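Local coordinates for protein alpha-1,4-endofucoidanase (Mariniflexile fucanivorans, PDB 6DNS) that cleaves alpha-1,4-linked fucoidan internally as a retaining endo-hydrolase of glycoside hydrolase family 107, and binds calcium ions, at residues Ala491-Phe496 against Lys512-Ser517. Residues are numbered along the deposited sequence; the frame is centred on the assembly and turned at random.
Sequences ASNYTF and KLEVIS
Tyr494 and Leu513 form the antiparallel hydrogen-bonded pair of this contact. Tyr494 N donates to Leu513 O at 3.1 Å. Leu513 N returns a bond to Tyr494 O at 3.0 Å. Each acceptor also takes a weaker CA-H...O contact, Leu513 O from Asn493 CA and Tyr494 O from Lys512 CA. Two bonds and two C-H donors therefore hold the strand ends together. Thr495 and Lys512 follow as a non-hydrogen-bonded pair with side chains on the other face.

Leu513 can be followed outward on the face it shares with Tyr494. Its CB lies 4.1 Å from Tyr494 CB and also nears Tyr494 O. CG then carries the chain toward the Phe496 ring. CD1 reaches the edge of that ring, near its plane, 3.7 Å from Phe496 CZ and 3.8 Å from Phe496 CE1. Phe496 CG sits between its own backbone N and carbonyl carbon (chi1 49°), and the ring is turned with its edge to this methyl. Leu470, from a loop, touches both Phe496 and Leu513. The Tyr494 hydroxyl bonds instead to Glu490, which also takes Ser492 OG.

Beyond the bonded pair the chains spread. Val515 CG2 is 3.5 Å from Ser492 O, and CA atoms of Ala491 and Val515 are 6.2 Å apart. Asn493 lies obliquely across Glu514, with amide and carboxylate planes 18° apart. The nearest side-chain approach is loose, Asn493 ND2 to Glu514 CG at 4.0 Å. The backbone of Glu514 and that of Ile516 bond to Ile433, on the other edge of 512-517 from Tyr494.

The contact lies at the open end of the beta hairpin of strands 494-501 and 506-513, away from its turn. Such hairpins build the antiparallel sheets of Ig-like beta sandwiches, consistent with the putative Ig domain assigned here.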
ATOM      1  N   ALA A 491       8.779  -9.949 -28.298  1.00 38.56           N
ATOM      2  CA  ALA A 491       7.408  -9.651 -27.869  1.00 39.14           C
ATOM      3  C   ALA A 491       6.779 -10.825 -27.108  1.00 39.39           C
ATOM      4  O   ALA A 491       5.691 -11.292 -27.454  1.00 40.44           O
ATOM      5  CB  ALA A 491       6.558  -9.265 -29.075  1.00 38.91           C
ATOM      6  N   SER A 492       7.468 -11.288 -26.065  1.00 39.62           N
ATOM      7  CA  SER A 492       6.993 -12.407 -25.239  1.00 39.95           C
ATOM      8  C   SER A 492       7.428 -12.292 -23.778  1.00 39.51           C
ATOM      9  O   SER A 492       8.355 -11.549 -23.448  1.00 40.17           O
ATOM     10  CB  SER A 492       7.475 -13.739 -25.823  1.00 40.40           C
ATOM     11  OG  SER A 492       8.889 -13.788 -25.892  1.00 40.91           O
ATOM     12  N   ASN A 493       6.746 -13.045 -22.914  1.00 38.88           N
ATOM     13  CA  ASN A 493       7.039 -13.086 -21.477  1.00 38.23           C
ATOM     14  C   ASN A 493       7.961 -14.254 -21.151  1.00 37.18           C
ATOM     15  O   ASN A 493       8.006 -15.247 -21.883  1.00 36.71           O
ATOM     16  CB  ASN A 493       5.747 -13.212 -20.656  1.00 38.62           C
ATOM     17  CG  ASN A 493       5.043 -11.881 -20.452  1.00 39.22           C
ATOM     18  OD1 ASN A 493       5.255 -10.917 -21.191  1.00 39.81           O
ATOM     19  ND2 ASN A 493       4.192 -11.828 -19.436  1.00 39.71           N
ATOM     20  N   TYR A 494       8.690 -14.119 -20.044  1.00 36.22           N
ATOM     21  CA  TYR A 494       9.603 -15.153 -19.555  1.00 35.68           C
ATOM     22  C   TYR A 494       9.456 -15.308 -18.045  1.00 35.05           C
ATOM     23  O   TYR A 494       9.377 -14.313 -17.320  1.00 34.75           O
ATOM     24  CB  TYR A 494      11.052 -14.795 -19.884  1.00 35.85           C
ATOM     25  CG  TYR A 494      11.343 -14.641 -21.362  1.00 36.03           C
ATOM     26  CD1 TYR A 494      11.134 -13.422 -22.011  1.00 35.80           C
ATOM     27  CD2 TYR A 494      11.835 -15.710 -22.112  1.00 36.12           C
ATOM     28  CE1 TYR A 494      11.400 -13.274 -23.363  1.00 35.90           C
ATOM     29  CE2 TYR A 494      12.108 -15.571 -23.466  1.00 36.30           C
ATOM     30  CZ  TYR A 494      11.889 -14.352 -24.086  1.00 36.13           C
ATOM     31  OH  TYR A 494      12.157 -14.209 -25.428  1.00 36.04           O
ATOM     32  N   THR A 495       9.414 -16.560 -17.587  1.00 34.33           N
ATOM     33  CA  THR A 495       9.360 -16.887 -16.163  1.00 34.20           C
ATOM     34  C   THR A 495      10.399 -17.966 -15.874  1.00 33.63           C
ATOM     35  O   THR A 495      10.304 -19.078 -16.400  1.00 33.63           O
ATOM     36  CB  THR A 495       7.957 -17.385 -15.751  1.00 34.25           C
ATOM     37  OG1 THR A 495       6.980 -16.383 -16.065  1.00 34.12           O
ATOM     38  CG2 THR A 495       7.896 -17.695 -14.255  1.00 34.45           C
ATOM     39  N   PHE A 496      11.387 -17.630 -15.047  1.00 33.14           N
ATOM     40  CA  PHE A 496      12.498 -18.535 -14.739  1.00 33.07           C
ATOM     41  C   PHE A 496      12.999 -18.352 -13.307  1.00 33.49           C
ATOM     42  O   PHE A 496      12.615 -17.404 -12.618  1.00 32.82           O
ATOM     43  CB  PHE A 496      13.640 -18.345 -15.751  1.00 32.89           C
ATOM     44  CG  PHE A 496      14.039 -16.910 -15.969  1.00 32.65           C
ATOM     45  CD1 PHE A 496      13.395 -16.133 -16.928  1.00 32.68           C
ATOM     46  CD2 PHE A 496      15.070 -16.338 -15.230  1.00 32.64           C
ATOM     47  CE1 PHE A 496      13.763 -14.813 -17.138  1.00 32.72           C
ATOM     48  CE2 PHE A 496      15.445 -15.017 -15.436  1.00 32.57           C
ATOM     49  CZ  PHE A 496      14.789 -14.251 -16.391  1.00 32.51           C
ATOM     50  N   LYS A 512      10.284 -12.596 -13.165  1.00 36.35           N
ATOM     51  CA  LYS A 512       9.505 -12.346 -14.375  1.00 36.75           C
ATOM     52  C   LYS A 512      10.206 -11.314 -15.253  1.00 36.65           C
ATOM     53  O   LYS A 512      10.843 -10.387 -14.745  1.00 35.96           O
ATOM     54  CB  LYS A 512       8.102 -11.842 -14.020  1.00 37.48           C
ATOM     55  CG  LYS A 512       7.260 -12.815 -13.200  1.00 38.34           C
ATOM     56  CD  LYS A 512       7.402 -12.599 -11.694  1.00 38.96           C
ATOM     57  CE  LYS A 512       6.427 -13.466 -10.908  1.00 39.18           C
ATOM     58  NZ  LYS A 512       6.546 -13.259  -9.438  1.00 39.13           N
ATOM     59  N   LEU A 513      10.084 -11.493 -16.568  1.00 36.76           N
ATOM     60  CA  LEU A 513      10.560 -10.526 -17.557  1.00 36.91           C
ATOM     61  C   LEU A 513       9.427 -10.224 -18.532  1.00 36.98           C
ATOM     62  O   LEU A 513       8.985 -11.115 -19.261  1.00 36.74           O
ATOM     63  CB  LEU A 513      11.777 -11.073 -18.316  1.00 36.96           C
ATOM     64  CG  LEU A 513      13.170 -10.623 -17.864  1.00 37.13           C
ATOM     65  CD1 LEU A 513      14.235 -11.340 -18.682  1.00 37.05           C
ATOM     66  CD2 LEU A 513      13.341  -9.114 -17.977  1.00 36.94           C
ATOM     67  N   GLU A 514       8.967  -8.974 -18.533  1.00 37.20           N
ATOM     68  CA  GLU A 514       7.867  -8.533 -19.389  1.00 37.93           C
ATOM     69  C   GLU A 514       8.344  -7.464 -20.363  1.00 37.98           C
ATOM     70  O   GLU A 514       9.214  -6.656 -20.028  1.00 38.02           O
ATOM     71  CB  GLU A 514       6.732  -7.965 -18.537  1.00 38.67           C
ATOM     72  CG  GLU A 514       6.201  -8.926 -17.482  1.00 39.37           C
ATOM     73  CD  GLU A 514       4.930  -8.434 -16.809  1.00 39.94           C
ATOM     74  OE1 GLU A 514       4.594  -7.235 -16.933  1.00 40.46           O
ATOM     75  OE2 GLU A 514       4.260  -9.257 -16.150  1.00 40.50           O
ATOM     76  N   VAL A 515       7.763  -7.459 -21.561  1.00 38.22           N
ATOM     77  CA  VAL A 515       8.071  -6.450 -22.578  1.00 38.23           C
ATOM     78  C   VAL A 515       7.297  -5.173 -22.263  1.00 38.54           C
ATOM     79  O   VAL A 515       6.138  -5.230 -21.843  1.00 38.14           O
ATOM     80  CB  VAL A 515       7.743  -6.957 -24.003  1.00 38.23           C
ATOM     81  CG1 VAL A 515       7.996  -5.872 -25.049  1.00 38.19           C
ATOM     82  CG2 VAL A 515       8.564  -8.204 -24.312  1.00 38.19           C
ATOM     83  N   ILE A 516       7.954  -4.028 -22.457  1.00 39.00           N
ATOM     84  CA  ILE A 516       7.365  -2.717 -22.161  1.00 39.44           C
ATOM     85  C   ILE A 516       6.155  -2.417 -23.056  1.00 39.60           C
ATOM     86  O   ILE A 516       6.153  -2.739 -24.246  1.00 39.65           O
ATOM     87  CB  ILE A 516       8.420  -1.575 -22.271  1.00 39.53           C
ATOM     88  CG1 ILE A 516       7.901  -0.259 -21.662  1.00 39.74           C
ATOM     89  CG2 ILE A 516       8.860  -1.346 -23.716  1.00 39.73           C
ATOM     90  CD1 ILE A 516       7.634  -0.310 -20.171  1.00 39.72           C
ATOM     91  N   SER A 517       5.131  -1.817 -22.451  1.00 40.49           N
ATOM     92  CA  SER A 517       3.929  -1.365 -23.147  1.00 40.89           C
ATOM     93  C   SER A 517       3.919   0.163 -23.135  1.00 41.07           C
ATOM     94  O   SER A 517       3.648   0.777 -22.100  1.00 40.79           O
ATOM     95  CB  SER A 517       2.681  -1.917 -22.449  1.00 40.88           C
ATOM     96  OG  SER A 517       1.492  -1.410 -23.027  1.00 41.01           O
TER